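Local coordinates for putative membrane protein COG4129 (Clostridium difficile, PDB 3KMI), which is of unknown function but is probably an aromatic acid exporter of the cell membrane, represented here by its all-helical C-terminal domain, at residues S22-L25 with I26-D30; H106-S109 with A110-K114. All coordinates share one frame; numbering follows the deposited sequence.

How the contacts relate
Each contact is about two and a half turns of alpha-helix in the same all-helical domain, which matches the C-terminal domain of putative aromatic acid exporters. Contact 1 lies on helix 7-33 and contact 2 on helix 103-117; along the chain the first closes well before the second opens, with helices 41-61 and 68-95 coming between. In space their centres are about 10 Å apart, and the two helices pack directly on each other. Two polar links probably join them: Ser109 OG is 2.8 Å from Ala29 O, and His113 NE2 is 2.8 Å from Asp30 OD1. Beside these, Ile112 packs on Leu25 and Ala29, so a helix-helix interface combines an apolar patch with hydrogen bonds.

Contact 1 of 2, residues S22-L25 with I26-D30; sequences SIVL and IDIAD
Chi1 of Val24 (174°) swings CG1 to the carbonyl side of its own residue, and chi1 of Ile28 (-71°) sets CG1 beside its own N, which brings two branched side chains together one turn apart on an alpha-helix. This i to i+4 pair belongs to helix 7-33 of the all-helical domain. Their approach is loose, CG1 of Val24 to CD1 of Ile28 being 4.2 Å, and the same CD1 also rests 3.7 Å from Val24 O. Ile26 behaves similarly: its CG1 and CD1 fold back over the preceding turn, CD1 lying 3.4 Å from Ser22 O.

Four successive backbone hydrogen bonds hold this part of the helix, from Ile26, Asp27, Ile28 and Ala29 N to the carbonyls of Ser22, Ile23, Val24 and Leu25. The first is 2.9 Å from Ile26 N to Ser22 O.

Around the helix, Leu25 reaches Ile112 and Ile115 of helix 103-117, while Val24 and Ile28 both touch Tyr41 of helix 41-61 and Leu88 of helix 68-95, so the apolar side chains are shared among three neighbouring helices. Ser22 OG is hydrogen-bonded to Arg171 and to Gln18 O. Asp27 bends its carboxylate back toward the preceding turn, where OD1 stands 3.4 Å from Ile23 O, an acceptor facing an acceptor.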
ATOM      1  N   SER A  22      11.937   2.443 -11.583  1.00  9.75           N
ATOM      2  CA  SER A  22      12.720   3.569 -11.023  1.00  9.94           C
ATOM      3  C   SER A  22      12.419   4.837 -11.797  1.00  9.41           C
ATOM      4  O   SER A  22      12.309   5.924 -11.214  1.00  9.24           O
ATOM      5  CB  SER A  22      14.204   3.259 -11.075  1.00  9.29           C
ATOM      6  OG  SER A  22      14.530   2.144 -10.257  1.00 10.58           O
ATOM      7  N   ILE A  23      12.268   4.688 -13.111  1.00  8.93           N
ATOM      8  CA  ILE A  23      11.924   5.832 -13.961  1.00  9.95           C
ATOM      9  C   ILE A  23      10.631   6.524 -13.480  1.00  9.59           C
ATOM     10  O   ILE A  23      10.582   7.745 -13.373  1.00  9.43           O
ATOM     11  CB  ILE A  23      11.786   5.426 -15.449  1.00  9.11           C
ATOM     12  CG1 ILE A  23      13.181   5.214 -16.042  1.00 11.93           C
ATOM     13  CG2 ILE A  23      11.097   6.535 -16.221  1.00 10.58           C
ATOM     14  CD1 ILE A  23      13.210   4.534 -17.455  1.00 16.20           C
ATOM     15  N   VAL A  24       9.599   5.734 -13.198  1.00  9.39           N
ATOM     16  CA  VAL A  24       8.318   6.261 -12.742  1.00  9.84           C
ATOM     17  C   VAL A  24       8.535   6.871 -11.348  1.00  9.43           C
ATOM     18  O   VAL A  24       7.967   7.894 -11.036  1.00  9.79           O
ATOM     19  CB  VAL A  24       7.203   5.165 -12.698  1.00 10.37           C
ATOM     20  CG1 VAL A  24       5.912   5.737 -12.060  1.00 11.19           C
ATOM     21  CG2 VAL A  24       6.904   4.626 -14.114  1.00 10.82           C
ATOM     22  N   LEU A  25       9.304   6.203 -10.495  1.00  8.84           N
ATOM     23  CA  LEU A  25       9.574   6.746  -9.161  1.00  9.26           C
ATOM     24  C   LEU A  25      10.208   8.148  -9.226  1.00  9.15           C
ATOM     25  O   LEU A  25       9.816   9.079  -8.498  1.00  8.53           O
ATOM     26  CB  LEU A  25      10.447   5.751  -8.357  1.00  9.37           C
ATOM     27  CG  LEU A  25      10.674   6.145  -6.903  1.00  9.27           C
ATOM     28  CD1 LEU A  25       9.403   5.902  -6.044  1.00  7.15           C
ATOM     29  CD2 LEU A  25      11.866   5.368  -6.256  1.00  6.15           C
ATOM     30  N   ILE A  26      11.198   8.298 -10.094  1.00  9.68           N
ATOM     31  CA  ILE A  26      11.865   9.589 -10.259  1.00  9.64           C
ATOM     32  C   ILE A  26      10.879  10.645 -10.825  1.00 10.69           C
ATOM     33  O   ILE A  26      10.936  11.822 -10.448  1.00 10.14           O
ATOM     34  CB  ILE A  26      13.112   9.420 -11.174  1.00  9.40           C
ATOM     35  CG1 ILE A  26      14.183   8.604 -10.431  1.00 10.03           C
ATOM     36  CG2 ILE A  26      13.639  10.754 -11.656  1.00  9.27           C
ATOM     37  CD1 ILE A  26      15.158   7.830 -11.356  1.00 10.29           C
ATOM     38  N   ASP A  27       9.990  10.218 -11.732  1.00 10.49           N
ATOM     39  CA  ASP A  27       8.940  11.143 -12.231  1.00 11.97           C
ATOM     40  C   ASP A  27       8.151  11.664 -11.061  1.00 12.11           C
ATOM     41  O   ASP A  27       7.834  12.844 -11.038  1.00 12.86           O
ATOM     42  CB  ASP A  27       7.925  10.457 -13.154  1.00 11.16           C
ATOM     43  CG  ASP A  27       8.504  10.050 -14.468  1.00 12.06           C
ATOM     44  OD1 ASP A  27       9.535  10.617 -14.858  1.00 11.68           O
ATOM     45  OD2 ASP A  27       7.902   9.163 -15.128  1.00 12.85           O
ATOM     46  N   ILE A  28       7.807  10.774 -10.118  1.00 11.06           N
ATOM     47  CA  ILE A  28       7.087  11.183  -8.896  1.00 11.54           C
ATOM     48  C   ILE A  28       7.863  12.247  -8.070  1.00 10.83           C
ATOM     49  O   ILE A  28       7.325  13.330  -7.726  1.00 11.02           O
ATOM     50  CB  ILE A  28       6.649   9.960  -8.047  1.00 11.47           C
ATOM     51  CG1 ILE A  28       5.510   9.223  -8.778  1.00 14.52           C
ATOM     52  CG2 ILE A  28       6.188  10.398  -6.654  1.00 11.58           C
ATOM     53  CD1 ILE A  28       5.418   7.718  -8.400  1.00 12.72           C
ATOM     54  N   ALA A  29       9.124  11.977  -7.796  1.00 10.51           N
ATOM     55  CA  ALA A  29       9.977  12.958  -7.081  1.00  9.75           C
ATOM     56  C   ALA A  29       9.941  14.339  -7.792  1.00 10.56           C
ATOM     57  O   ALA A  29       9.928  15.374  -7.126  1.00  9.61           O
ATOM     58  CB  ALA A  29      11.408  12.465  -6.978  1.00  8.68           C
ATOM     59  N   ASP A  30       9.965  14.346  -9.128  1.00 11.24           N
ATOM     60  CA  ASP A  30       9.962  15.608  -9.908  1.00 12.28           C
ATOM     61  C   ASP A  30       8.634  16.345  -9.805  1.00 12.38           C
ATOM     62  O   ASP A  30       8.573  17.581  -9.903  1.00 12.35           O
ATOM     63  CB  ASP A  30      10.222  15.327 -11.397  1.00 13.89           C
ATOM     64  CG  ASP A  30      11.641  14.838 -11.673  1.00 17.98           C
ATOM     65  OD1 ASP A  30      12.539  15.136 -10.868  1.00 22.10           O
ATOM     66  OD2 ASP A  30      11.856  14.146 -12.703  1.00 23.79           O
TER

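Contact 2 of 2, residues H106-S109 with A110-K114; sequences HILS and AFIHK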
ATOM      1  N   HIS A 106      10.523  19.126  -0.281  1.00  4.18           N
ATOM      2  CA  HIS A 106      11.798  19.138  -1.003  1.00  4.87           C
ATOM      3  C   HIS A 106      12.733  18.021  -0.487  1.00  6.59           C
ATOM      4  O   HIS A 106      13.407  17.391  -1.270  1.00  7.64           O
ATOM      5  CB  HIS A 106      12.468  20.507  -0.858  1.00  4.19           C
ATOM      6  CG  HIS A 106      11.851  21.584  -1.699  1.00  2.25           C
ATOM      7  ND1 HIS A 106      12.042  21.658  -3.065  1.00  3.21           N
ATOM      8  CD2 HIS A 106      11.107  22.665  -1.364  1.00  2.23           C
ATOM      9  CE1 HIS A 106      11.419  22.723  -3.539  1.00  3.16           C
ATOM     10  NE2 HIS A 106      10.843  23.351  -2.527  1.00  2.11           N
ATOM     11  N   ILE A 107      12.743  17.767   0.818  1.00  6.98           N
ATOM     12  CA  ILE A 107      13.593  16.716   1.398  1.00  8.16           C
ATOM     13  C   ILE A 107      13.080  15.314   0.974  1.00  8.46           C
ATOM     14  O   ILE A 107      13.876  14.429   0.642  1.00  7.86           O
ATOM     15  CB  ILE A 107      13.701  16.875   2.933  1.00  8.31           C
ATOM     16  CG1 ILE A 107      14.632  18.052   3.266  1.00  9.48           C
ATOM     17  CG2 ILE A 107      14.227  15.575   3.632  1.00  8.01           C
ATOM     18  CD1 ILE A 107      14.427  18.592   4.661  1.00 14.74           C
ATOM     19  N   LEU A 108      11.757  15.143   0.986  1.00  8.05           N
ATOM     20  CA  LEU A 108      11.121  13.929   0.508  1.00  7.87           C
ATOM     21  C   LEU A 108      11.479  13.681  -0.960  1.00  7.80           C
ATOM     22  O   LEU A 108      11.846  12.562  -1.368  1.00  7.98           O
ATOM     23  CB  LEU A 108       9.589  14.017   0.656  1.00  8.06           C
ATOM     24  CG  LEU A 108       8.914  12.780   0.055  1.00  8.77           C
ATOM     25  CD1 LEU A 108       9.350  11.547   0.863  1.00 11.74           C
ATOM     26  CD2 LEU A 108       7.405  12.926  -0.002  1.00 12.46           C
ATOM     27  N   SER A 109      11.335  14.713  -1.767  1.00  6.57           N
ATOM     28  CA  SER A 109      11.676  14.589  -3.162  1.00  7.65           C
ATOM     29  C   SER A 109      13.153  14.182  -3.379  1.00  7.35           C
ATOM     30  O   SER A 109      13.441  13.291  -4.188  1.00  6.86           O
ATOM     31  CB  SER A 109      11.404  15.906  -3.862  1.00  8.59           C
ATOM     32  OG  SER A 109      11.854  15.844  -5.190  1.00  8.70           O
ATOM     33  N   ALA A 110      14.068  14.799  -2.631  1.00  5.67           N
ATOM     34  CA  ALA A 110      15.487  14.434  -2.703  1.00  6.32           C
ATOM     35  C   ALA A 110      15.677  12.958  -2.335  1.00  6.19           C
ATOM     36  O   ALA A 110      16.426  12.233  -2.991  1.00  6.74           O
ATOM     37  CB  ALA A 110      16.326  15.344  -1.776  1.00  6.01           C
ATOM     38  N   PHE A 111      14.970  12.516  -1.313  1.00  5.45           N
ATOM     39  CA  PHE A 111      15.081  11.117  -0.832  1.00  6.52           C
ATOM     40  C   PHE A 111      14.569  10.110  -1.892  1.00  6.70           C
ATOM     41  O   PHE A 111      15.187   9.062  -2.122  1.00  7.11           O
ATOM     42  CB  PHE A 111      14.347  10.960   0.510  1.00  6.50           C
ATOM     43  CG  PHE A 111      14.418   9.561   1.100  1.00  8.76           C
ATOM     44  CD1 PHE A 111      15.648   8.952   1.360  1.00  9.11           C
ATOM     45  CD2 PHE A 111      13.251   8.883   1.438  1.00 10.81           C
ATOM     46  CE1 PHE A 111      15.705   7.642   1.921  1.00 10.75           C
ATOM     47  CE2 PHE A 111      13.292   7.593   1.996  1.00 12.15           C
ATOM     48  CZ  PHE A 111      14.529   6.969   2.221  1.00 12.11           C
ATOM     49  N   ILE A 112      13.461  10.440  -2.552  1.00  5.92           N
ATOM     50  CA  ILE A 112      12.938   9.630  -3.636  1.00  6.70           C
ATOM     51  C   ILE A 112      13.899   9.583  -4.848  1.00  7.04           C
ATOM     52  O   ILE A 112      14.071   8.534  -5.460  1.00  8.09           O
ATOM     53  CB  ILE A 112      11.504  10.097  -4.089  1.00  6.09           C
ATOM     54  CG1 ILE A 112      10.520   9.919  -2.922  1.00  7.62           C
ATOM     55  CG2 ILE A 112      11.064   9.286  -5.307  1.00  5.79           C
ATOM     56  CD1 ILE A 112       9.154  10.611  -3.087  1.00  8.02           C
ATOM     57  N   HIS A 113      14.493  10.715  -5.203  1.00  6.87           N
ATOM     58  CA  HIS A 113      15.575  10.717  -6.218  1.00  9.05           C
ATOM     59  C   HIS A 113      16.732   9.818  -5.829  1.00  7.98           C
ATOM     60  O   HIS A 113      17.278   9.092  -6.666  1.00  8.10           O
ATOM     61  CB  HIS A 113      16.134  12.123  -6.472  1.00  8.94           C
ATOM     62  CG  HIS A 113      15.310  12.942  -7.421  1.00 15.91           C
ATOM     63  ND1 HIS A 113      14.766  14.158  -7.074  1.00 20.23           N
ATOM     64  CD2 HIS A 113      14.959  12.736  -8.715  1.00 19.45           C
ATOM     65  CE1 HIS A 113      14.088  14.650  -8.098  1.00 18.07           C
ATOM     66  NE2 HIS A 113      14.182  13.803  -9.104  1.00 19.22           N
ATOM     67  N   LYS A 114      17.129   9.893  -4.568  1.00  7.34           N
ATOM     68  CA  LYS A 114      18.226   9.094  -4.071  1.00  7.67           C
ATOM     69  C   LYS A 114      17.864   7.633  -4.271  1.00  7.45           C
ATOM     70  O   LYS A 114      18.663   6.832  -4.786  1.00  8.30           O
ATOM     71  CB  LYS A 114      18.518   9.408  -2.599  1.00  6.19           C
ATOM     72  CG  LYS A 114      19.629   8.558  -1.981  1.00  8.44           C
ATOM     73  CD  LYS A 114      19.827   8.948  -0.535  1.00 11.41           C
ATOM     74  CE  LYS A 114      21.028   8.275   0.121  1.00 11.18           C
ATOM     75  NZ  LYS A 114      21.160   8.821   1.512  1.00  8.85           N
TER
HETATM   76  O   HOH W   1      14.236  16.937  -5.644  1.00 12.48           O
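Ser109 and His113, one turn apart on helix 103-117, are joined through the backbone and through a water. From CB, which carries OG anti to the backbone N (chi1 174°), the serine side chain ends at a hydroxyl 3.9 Å from ND1 of His113. Water 1 bridges that distance, donating to Ser109 OG at 2.7 Å and lying 3.2 Å from His113 ND1, at the edge of the ring and in its plane.

The histidine can be followed outward in the same way. Its CB lies 3.7 Å from Ser109 O and its CG is at a similar distance from that oxygen, while ND1 meets the water and CE1 lies 3.9 Å from Ser109 OG. At the far end of the ring, NE2 is hydrogen-bonded to OD1 of Asp30 on helix 7-33. Polar partners at both ring nitrogens should restrict rotation of the imidazole. In the backbone, His113 N binds Ser109 O in a nearly straight bond of 3.0 Å, with an N-H...O angle of 171°; it is one of four successive i to i+4 bonds joining 106-109 to 110-114, and Lys114 N to Ala110 O continues the series.

On another side of the helix, Leu108 and Ile112 form an apolar i to i+4 pair. CD1 of Ile112 reaches back to CG of Leu108 at 3.8 Å, and CG1 of Ile112 passes 3.3 Å from Leu108 O.

Three helices receive these side chains. Leu108 packs against Cys160, Leu161 and Leu164 of helix 148-176, and Ile112 shares Leu164 with it. Phe111 packs on Leu128, Glu131 and Leu132 of helix 124-140, whereas Ser109 OG is hydrogen-bonded to Ala29 O on helix 7-33.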